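Metallophosphoesterase (Sphaerobacter thermophilus, PDB 3RQZ) binds two zinc ions and probably acts as a phosphatase, as a member of the YfcE family of metallophosphoesterases. Local coordinates at residues V153-E159 / R183-G189; I59-N64 / T114-G118; A14-A18 / Y220-T225. One frame throughout, in Å; residues are numbered along the deposited sequence.

In the fold
The three contacts differ in depth and chemistry. Interactions 1 and 2 are buried and reach the same five-stranded sheet. Interaction 1 is the antiparallel pairing of two neighbouring strands of that sheet, held by backbone hydrogen bonds. Interaction 2 joins an outer strand of the six-stranded sheet to strand 113-116 of the five-stranded one, by apolar side chains, a histidine and a water, beside the zinc ions. The nearest atoms of interactions 1 and 2 are about 6 Å apart. Interaction 3 is only partly buried. It ties the start of helix 16-26 to the start of helix 222-232 through side-chain hydrogen bonds and a tyrosine ring, about 25 Å from interaction 1, centre to centre.

Interaction 1 (V153-E159 / R183-G189); sequences VPLYIRE and RYIINPG
The salt bridge between Glu159 OE2 and Arg183 NH1 (2.8 Å) closes one end of an antiparallel strand pair. A water links Glu159 OE1 (2.6 Å) with Arg183 N (2.9 Å), and Glu159 N donates to Arg183 O (2.9 Å). The Arg183 guanidinium also bonds to Phe141 O, Phe138 O and Thr143 O. Strands 154-158 and 184-188 run antiparallel, 174° between their N-to-C directions, with axes 4.5 Å from each other. Leu155 and Asn187 form a hydrogen-bonded pair: Leu155 N to Asn187 O is 3.1 Å, Asn187 N to Leu155 O 2.8 Å. Ile157 and Ile185 form the next: Ile157 N to Ile185 O is 3.0 Å, Ile185 N to Ile157 O 3.1 Å. Tyr156 with Ile186 and Arg158 with Tyr184 are non-hydrogen-bonded pairs. This is the edge of the five-stranded sheet in the calcineurin-like phosphoesterase fold: 154-158 is outermost, and 184-188 lies between it and strand 145-147, to which 184-188 is parallel. At the other end, Asn187 OD1 accepts from Gly189 N (2.8 Å), an Asx turn. Asn187 also lies near the zinc ligand Asp11. Gly189 has phi 76°, and its CA packs 3.4 Å from Pro154 N, where a CB would clash with Pro154 CD. Leu155, Ile157, Ile185 and Asn187 share one face. On the other face, Arg158 CG sits over the Tyr184 ring, 3.9 Å from its centroid, a CH-pi contact. Ile186 (chi1 m, chi2 m) brings its CD1 to 3.2 Å from Tyr156 CB. Leu177 of strand 176-178 packs on Tyr156, Tyr184 and Ile186.

Interaction 2 (I59-N64 / T114-G118); sequences ISVIGN and TVVHG
His117, Val115 and Val61 carry most of this contact. Segments 59-64 and 114-118 run roughly the same way, their touching parts 23° apart; 59-60 is a weakly bonded strand and 114-116 belongs to strand 113-116. The nearest CA pairs are Val61 with Val116 (6.3 Å) and Gly63 with His117 (5.4 Å). Val115 (chi1 t) points toward the other segment. Its CG1 meets Ile59 CG2 at 3.8 Å and Val61 CG2 at 4.1 Å. His117 (chi1 t, chi2 67°) lays one ring face under Gly63. Gly63 CA is 3.6 Å from the ring centroid, a CH-pi contact, and a CB there would be tight against His117 CE1. A water bridges Ile62 O and His117 N, 2.8 Å from each. His117 ND1 bonds to Leu35 O, and the ring touches the zinc ligands Asp11 and Asp37. Asn64 begins helix 64-69, its nearest side-chain atom about 3 Å from a zinc ion. The GNHD sequence that begins at Gly63 fits the GNH(D/E) signature of the metallophosphoesterase active site.

Interaction 3 (A14-A18 / Y220-T225); sequences ANLVA and YRIADT
Tyr220 (chi1 p) lays its ring over Ala18, whose CB stands 3.6 Å from the ring centroid and almost on the ring normal, a CH-pi contact. Val17 CG1 meets the ring edge at Tyr220 CD2 (3.9 Å). Asn15 (chi1 t) joins the segments through both amide polar atoms. Its OD1 accepts from Thr225 OG1 (2.7 Å), and its ND2 donates to Tyr220 OH (3.0 Å) and to Gly192 O. The same Asn15 OD1 accepts from Ala18 N (3.1 Å), so Asn15 is the N-cap of helix 16-26. In the phosphoesterase fold, zinc ligands Asp11 and His13 lie on the loop between strand 6-9 and this helix. The partner helix, 222-232, starts after Arg221, the centre of an inverse gamma turn. Val17 (chi1 t) fits against this start: its CG1 3.6 Å from Arg221 O, its CB 3.3 Å from Thr225 OG1. A water accepts from Val17 N (3.2 Å) and donates to Thr225 OG1 (3.0 Å), bridging the segments. Leu242 of helix 236-244 packs on Asn15, Tyr220 and Thr225.

Interaction 1 (V153-E159 / R183-G189)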
loop_
_atom_site.group_PDB
_atom_site.type_symbol
_atom_site.label_atom_id
_atom_site.label_comp_id
_atom_site.label_asym_id
_atom_site.label_seq_id
_atom_site.Cartn_x
_atom_site.Cartn_y
_atom_site.Cartn_z
ATOM N N VAL A 153 2.699 5.738 5.296
ATOM C CA VAL A 153 2.391 6.152 6.665
ATOM C C VAL A 153 0.887 6.031 6.868
ATOM O O VAL A 153 0.110 6.598 6.090
ATOM C CB VAL A 153 2.907 7.588 6.961
ATOM C CG1 VAL A 153 2.556 8.038 8.435
ATOM C CG2 VAL A 153 4.458 7.693 6.748
ATOM N N PRO A 154 0.457 5.288 7.905
ATOM C CA PRO A 154 -0.984 5.243 8.106
ATOM C C PRO A 154 -1.523 6.615 8.515
ATOM O O PRO A 154 -0.817 7.406 9.148
ATOM C CB PRO A 154 -1.174 4.174 9.205
ATOM C CG PRO A 154 0.114 4.165 9.941
ATOM C CD PRO A 154 1.189 4.494 8.911
ATOM N N LEU A 155 -2.771 6.892 8.145
ATOM C CA LEU A 155 -3.326 8.236 8.228
ATOM C C LEU A 155 -4.847 8.152 8.149
ATOM O O LEU A 155 -5.394 7.257 7.487
ATOM C CB LEU A 155 -2.811 9.082 7.037
ATOM C CG LEU A 155 -3.331 10.510 6.832
ATOM C CD1 LEU A 155 -2.217 11.479 6.390
ATOM C CD2 LEU A 155 -4.494 10.567 5.821
ATOM N N TYR A 156 -5.524 9.079 8.830
ATOM C CA TYR A 156 -6.918 9.350 8.563
ATOM C C TYR A 156 -7.221 10.836 8.770
ATOM O O TYR A 156 -6.653 11.493 9.652
ATOM C CB TYR A 156 -7.871 8.448 9.389
ATOM C CG TYR A 156 -7.835 8.616 10.900
ATOM C CD1 TYR A 156 -7.029 7.788 11.690
ATOM C CD2 TYR A 156 -8.623 9.583 11.539
ATOM C CE1 TYR A 156 -6.986 7.936 13.071
ATOM C CE2 TYR A 156 -8.613 9.733 12.933
ATOM C CZ TYR A 156 -7.793 8.901 13.688
ATOM O OH TYR A 156 -7.749 9.033 15.044
ATOM N N ILE A 157 -8.105 11.366 7.937
ATOM C CA ILE A 157 -8.596 12.745 8.135
ATOM C C ILE A 157 -10.070 12.799 7.719
ATOM O O ILE A 157 -10.435 12.184 6.733
ATOM C CB ILE A 157 -7.737 13.759 7.334
ATOM C CG1 ILE A 157 -8.095 15.202 7.704
ATOM C CG2 ILE A 157 -7.831 13.482 5.788
ATOM C CD1 ILE A 157 -7.021 16.230 7.226
ATOM N N ARG A 158 -10.909 13.479 8.507
ATOM C CA ARG A 158 -12.297 13.745 8.103
ATOM C C ARG A 158 -12.407 15.004 7.215
ATOM O O ARG A 158 -11.542 15.881 7.229
ATOM C CB ARG A 158 -13.242 13.820 9.315
ATOM C CG ARG A 158 -14.718 13.622 8.951
ATOM C CD ARG A 158 -15.597 13.269 10.140
ATOM N NE ARG A 158 -15.138 13.930 11.348
ATOM C CZ ARG A 158 -15.791 14.900 11.972
ATOM N NH1 ARG A 158 -15.265 15.447 13.066
ATOM N NH2 ARG A 158 -16.981 15.313 11.519
ATOM N N GLU A 159 -13.471 15.069 6.430
ATOM C CA GLU A 159 -13.657 16.161 5.471
ATOM C C GLU A 159 -13.707 17.535 6.147
ATOM O O GLU A 159 -13.042 18.472 5.696
ATOM C CB GLU A 159 -14.908 15.902 4.632
ATOM C CG GLU A 159 -15.219 16.962 3.592
ATOM C CD GLU A 159 -16.443 16.616 2.739
ATOM O OE1 GLU A 159 -17.428 16.057 3.282
ATOM O OE2 GLU A 159 -16.433 16.905 1.526
ATOM N N ARG A 183 -17.218 12.207 5.795
ATOM C CA ARG A 183 -16.434 11.516 4.803
ATOM C C ARG A 183 -14.980 11.479 5.279
ATOM O O ARG A 183 -14.561 12.378 6.008
ATOM C CB ARG A 183 -16.568 12.278 3.504
ATOM C CG ARG A 183 -18.024 12.517 3.118
ATOM C CD ARG A 183 -18.078 13.469 1.937
ATOM N NE ARG A 183 -17.534 12.797 0.803
ATOM C CZ ARG A 183 -16.774 13.338 -0.142
ATOM N NH1 ARG A 183 -16.429 14.623 -0.139
ATOM N NH2 ARG A 183 -16.369 12.546 -1.105
ATOM N N TYR A 184 -14.229 10.450 4.867
ATOM C CA TYR A 184 -12.857 10.213 5.356
ATOM C C TYR A 184 -11.913 9.860 4.226
ATOM O O TYR A 184 -12.323 9.177 3.275
ATOM C CB TYR A 184 -12.823 9.040 6.354
ATOM C CG TYR A 184 -13.247 9.433 7.741
ATOM C CD1 TYR A 184 -12.336 9.983 8.634
ATOM C CD2 TYR A 184 -14.581 9.281 8.155
ATOM C CE1 TYR A 184 -12.749 10.375 9.928
ATOM C CE2 TYR A 184 -14.988 9.676 9.413
ATOM C CZ TYR A 184 -14.059 10.203 10.290
ATOM O OH TYR A 184 -14.462 10.574 11.542
ATOM N N ILE A 185 -10.648 10.281 4.358
ATOM C CA ILE A 185 -9.547 9.756 3.524
ATOM C C ILE A 185 -8.727 8.955 4.528
ATOM O O ILE A 185 -8.430 9.470 5.600
ATOM C CB ILE A 185 -8.717 10.903 2.866
ATOM C CG1 ILE A 185 -9.527 11.625 1.773
ATOM C CG2 ILE A 185 -7.388 10.377 2.291
ATOM C CD1 ILE A 185 -8.814 12.863 1.169
ATOM N N ILE A 186 -8.397 7.705 4.194
ATOM C CA ILE A 186 -7.812 6.723 5.111
ATOM C C ILE A 186 -6.683 6.012 4.399
ATOM O O ILE A 186 -6.876 5.565 3.272
ATOM C CB ILE A 186 -8.869 5.605 5.487
ATOM C CG1 ILE A 186 -10.120 6.181 6.171
ATOM C CG2 ILE A 186 -8.244 4.489 6.349
ATOM C CD1 ILE A 186 -9.826 6.834 7.429
ATOM N N ASN A 187 -5.517 5.898 5.064
ATOM C CA ASN A 187 -4.319 5.241 4.532
ATOM C C ASN A 187 -3.931 4.115 5.507
ATOM O O ASN A 187 -3.764 4.355 6.709
ATOM C CB ASN A 187 -3.164 6.290 4.384
ATOM C CG ASN A 187 -1.966 5.776 3.595
ATOM O OD1 ASN A 187 -1.566 4.600 3.714
ATOM N ND2 ASN A 187 -1.336 6.681 2.817
ATOM N N PRO A 188 -3.840 2.864 5.014
ATOM C CA PRO A 188 -3.457 1.745 5.883
ATOM C C PRO A 188 -1.954 1.676 6.212
ATOM O O PRO A 188 -1.530 0.757 6.934
ATOM C CB PRO A 188 -3.859 0.530 5.048
ATOM C CG PRO A 188 -3.565 0.992 3.620
ATOM C CD PRO A 188 -4.119 2.410 3.636
ATOM N N GLY A 189 -1.165 2.622 5.693
ATOM C CA GLY A 189 0.314 2.567 5.831
ATOM C C GLY A 189 0.877 1.535 4.853
ATOM O O GLY A 189 0.153 1.038 3.975
HETATM O O HOH W 1 -18.038 15.004 5.583
#

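Interaction 2 (I59-N64 / T114-G118)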
loop_
_atom_site.group_PDB
_atom_site.type_symbol
_atom_site.label_atom_id
_atom_site.label_comp_id
_atom_site.label_asym_id
_atom_site.label_seq_id
_atom_site.Cartn_x
_atom_site.Cartn_y
_atom_site.Cartn_z
ATOM N N ILE A 59 -10.597 -5.717 -5.320
ATOM C CA ILE A 59 -9.973 -4.395 -5.270
ATOM C C ILE A 59 -8.458 -4.583 -5.297
ATOM O O ILE A 59 -7.877 -5.109 -4.356
ATOM C CB ILE A 59 -10.399 -3.563 -4.011
ATOM C CG1 ILE A 59 -11.917 -3.328 -3.961
ATOM C CG2 ILE A 59 -9.658 -2.178 -3.967
ATOM C CD1 ILE A 59 -12.374 -2.235 -4.864
ATOM N N SER A 60 -7.832 -4.192 -6.398
ATOM C CA SER A 60 -6.380 -4.269 -6.543
ATOM C C SER A 60 -6.017 -3.188 -7.557
ATOM O O SER A 60 -6.285 -3.336 -8.756
ATOM C CB SER A 60 -5.957 -5.652 -7.079
ATOM O OG SER A 60 -4.530 -5.762 -7.192
ATOM N N VAL A 61 -5.459 -2.074 -7.082
ATOM C CA VAL A 61 -5.200 -0.967 -7.962
ATOM C C VAL A 61 -3.669 -0.844 -8.166
ATOM O O VAL A 61 -2.892 -1.346 -7.365
ATOM C CB VAL A 61 -5.886 0.376 -7.448
ATOM C CG1 VAL A 61 -7.444 0.225 -7.400
ATOM C CG2 VAL A 61 -5.357 0.800 -6.085
ATOM N N ILE A 62 -3.256 -0.232 -9.271
ATOM C CA ILE A 62 -1.859 -0.189 -9.651
ATOM C C ILE A 62 -1.203 0.936 -8.850
ATOM O O ILE A 62 -1.857 1.961 -8.561
ATOM C CB ILE A 62 -1.719 0.041 -11.187
ATOM C CG1 ILE A 62 -0.276 -0.063 -11.626
ATOM C CG2 ILE A 62 -2.264 1.422 -11.647
ATOM C CD1 ILE A 62 -0.055 -1.120 -12.635
ATOM N N GLY A 63 0.055 0.726 -8.444
ATOM C CA GLY A 63 0.879 1.793 -7.841
ATOM C C GLY A 63 1.896 2.342 -8.837
ATOM O O GLY A 63 2.046 1.796 -9.950
ATOM N N ASN A 64 2.598 3.419 -8.467
ATOM C CA ASN A 64 3.584 4.010 -9.390
ATOM C C ASN A 64 4.760 3.060 -9.676
ATOM O O ASN A 64 5.294 3.010 -10.809
ATOM C CB ASN A 64 4.075 5.384 -8.871
ATOM C CG ASN A 64 4.590 5.322 -7.426
ATOM O OD1 ASN A 64 3.874 4.900 -6.520
ATOM N ND2 ASN A 64 5.821 5.785 -7.210
ATOM N N THR A 114 -14.008 4.597 -2.560
ATOM C CA THR A 114 -13.174 4.830 -3.713
ATOM C C THR A 114 -11.798 4.401 -3.252
ATOM O O THR A 114 -11.428 4.651 -2.073
ATOM C CB THR A 114 -13.171 6.330 -4.100
ATOM O OG1 THR A 114 -14.506 6.721 -4.468
ATOM C CG2 THR A 114 -12.192 6.590 -5.258
ATOM N N VAL A 115 -11.045 3.728 -4.140
ATOM C CA VAL A 115 -9.707 3.232 -3.778
ATOM C C VAL A 115 -8.713 3.590 -4.895
ATOM O O VAL A 115 -8.974 3.305 -6.085
ATOM C CB VAL A 115 -9.700 1.695 -3.584
ATOM C CG1 VAL A 115 -8.223 1.218 -3.237
ATOM C CG2 VAL A 115 -10.716 1.270 -2.499
ATOM N N VAL A 116 -7.619 4.252 -4.512
ATOM C CA VAL A 116 -6.539 4.656 -5.411
ATOM C C VAL A 116 -5.209 4.471 -4.666
ATOM O O VAL A 116 -5.157 4.328 -3.434
ATOM C CB VAL A 116 -6.637 6.160 -5.839
ATOM C CG1 VAL A 116 -7.854 6.402 -6.781
ATOM C CG2 VAL A 116 -6.737 7.089 -4.579
ATOM N N HIS A 117 -4.119 4.471 -5.418
ATOM C CA HIS A 117 -2.836 4.350 -4.796
ATOM C C HIS A 117 -2.412 5.662 -4.136
ATOM O O HIS A 117 -1.866 5.665 -3.038
ATOM C CB HIS A 117 -1.787 3.969 -5.847
ATOM C CG HIS A 117 -0.415 3.848 -5.272
ATOM N ND1 HIS A 117 -0.087 2.851 -4.381
ATOM C CD2 HIS A 117 0.703 4.601 -5.436
ATOM C CE1 HIS A 117 1.179 2.994 -4.018
ATOM N NE2 HIS A 117 1.682 4.044 -4.650
ATOM N N GLY A 118 -2.604 6.761 -4.840
ATOM C CA GLY A 118 -2.065 8.056 -4.404
ATOM C C GLY A 118 -3.179 8.997 -3.975
ATOM O O GLY A 118 -3.408 9.213 -2.783
HETATM O O HOH W 2 -3.939 3.803 -8.149
#

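Interaction 3 (A14-A18 / Y220-T225)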
loop_
_atom_site.group_PDB
_atom_site.type_symbol
_atom_site.label_atom_id
_atom_site.label_comp_id
_atom_site.label_asym_id
_atom_site.label_seq_id
_atom_site.Cartn_x
_atom_site.Cartn_y
_atom_site.Cartn_z
ATOM N N ALA A 14 7.332 -5.871 -2.615
ATOM C CA ALA A 14 8.106 -7.076 -2.800
ATOM C C ALA A 14 8.685 -7.615 -1.480
ATOM O O ALA A 14 9.653 -8.370 -1.473
ATOM C CB ALA A 14 9.223 -6.796 -3.868
ATOM N N ASN A 15 8.071 -7.230 -0.364
ATOM C CA ASN A 15 8.506 -7.694 0.950
ATOM C C ASN A 15 7.597 -8.867 1.377
ATOM O O ASN A 15 6.590 -8.690 2.066
ATOM C CB ASN A 15 8.490 -6.525 1.954
ATOM C CG ASN A 15 9.211 -6.844 3.275
ATOM O OD1 ASN A 15 9.378 -8.006 3.675
ATOM N ND2 ASN A 15 9.655 -5.795 3.944
ATOM N N LEU A 16 7.969 -10.058 0.924
ATOM C CA LEU A 16 7.181 -11.283 1.121
ATOM C C LEU A 16 7.093 -11.638 2.595
ATOM O O LEU A 16 6.032 -12.025 3.076
ATOM C CB LEU A 16 7.793 -12.468 0.332
ATOM C CG LEU A 16 7.112 -13.856 0.460
ATOM C CD1 LEU A 16 5.664 -13.812 0.026
ATOM C CD2 LEU A 16 7.866 -14.899 -0.328
ATOM N N VAL A 17 8.192 -11.459 3.320
ATOM C CA VAL A 17 8.207 -11.802 4.739
ATOM C C VAL A 17 7.177 -10.897 5.470
ATOM O O VAL A 17 6.403 -11.386 6.282
ATOM C CB VAL A 17 9.606 -11.657 5.333
ATOM C CG1 VAL A 17 9.625 -11.948 6.834
ATOM C CG2 VAL A 17 10.582 -12.603 4.581
ATOM N N ALA A 18 7.178 -9.598 5.170
ATOM C CA ALA A 18 6.254 -8.682 5.817
ATOM C C ALA A 18 4.810 -9.001 5.385
ATOM O O ALA A 18 3.908 -8.983 6.206
ATOM C CB ALA A 18 6.609 -7.209 5.486
ATOM N N TYR A 220 7.771 -8.225 11.926
ATOM C CA TYR A 220 8.066 -9.307 10.993
ATOM C C TYR A 220 9.569 -9.505 11.014
ATOM O O TYR A 220 10.276 -8.712 11.635
ATOM C CB TYR A 220 7.537 -9.005 9.578
ATOM C CG TYR A 220 8.268 -7.888 8.843
ATOM C CD1 TYR A 220 7.893 -6.558 8.999
ATOM C CD2 TYR A 220 9.340 -8.178 7.972
ATOM C CE1 TYR A 220 8.560 -5.522 8.301
ATOM C CE2 TYR A 220 10.019 -7.146 7.277
ATOM C CZ TYR A 220 9.624 -5.835 7.450
ATOM O OH TYR A 220 10.292 -4.849 6.769
ATOM N N ARG A 221 10.060 -10.563 10.377
ATOM C CA ARG A 221 11.481 -10.851 10.459
ATOM C C ARG A 221 12.253 -10.024 9.431
ATOM O O ARG A 221 12.571 -10.503 8.343
ATOM C CB ARG A 221 11.746 -12.354 10.327
ATOM C CG ARG A 221 11.280 -13.176 11.544
ATOM C CD ARG A 221 11.739 -14.657 11.462
ATOM N NE ARG A 221 11.146 -15.367 10.317
ATOM C CZ ARG A 221 9.887 -15.816 10.272
ATOM N NH1 ARG A 221 9.081 -15.647 11.316
ATOM N NH2 ARG A 221 9.421 -16.433 9.184
ATOM N N ILE A 222 12.553 -8.779 9.802
ATOM C CA ILE A 222 13.284 -7.843 8.953
ATOM C C ILE A 222 14.624 -8.424 8.501
ATOM O O ILE A 222 15.000 -8.264 7.341
ATOM C CB ILE A 222 13.518 -6.482 9.683
ATOM C CG1 ILE A 222 12.185 -5.750 9.892
ATOM C CG2 ILE A 222 14.484 -5.582 8.892
ATOM C CD1 ILE A 222 12.288 -4.620 10.907
ATOM N N ALA A 223 15.314 -9.121 9.412
ATOM C CA ALA A 223 16.585 -9.785 9.108
ATOM C C ALA A 223 16.477 -10.696 7.888
ATOM O O ALA A 223 17.416 -10.788 7.092
ATOM C CB ALA A 223 17.080 -10.596 10.312
ATOM N N ASP A 224 15.332 -11.361 7.742
ATOM C CA ASP A 224 15.152 -12.327 6.645
ATOM C C ASP A 224 14.983 -11.599 5.298
ATOM O O ASP A 224 15.582 -11.989 4.285
ATOM C CB ASP A 224 13.944 -13.243 6.896
ATOM C CG ASP A 224 14.159 -14.234 8.041
ATOM O OD1 ASP A 224 15.244 -14.255 8.664
ATOM O OD2 ASP A 224 13.202 -15.000 8.312
ATOM N N THR A 225 14.176 -10.542 5.285
ATOM C CA THR A 225 14.033 -9.719 4.079
ATOM C C THR A 225 15.398 -9.096 3.740
ATOM O O THR A 225 15.821 -9.086 2.582
ATOM C CB THR A 225 12.971 -8.635 4.267
ATOM O OG1 THR A 225 11.690 -9.261 4.323
ATOM C CG2 THR A 225 12.979 -7.632 3.117
HETATM O O HOH W 3 10.841 -10.548 1.775
#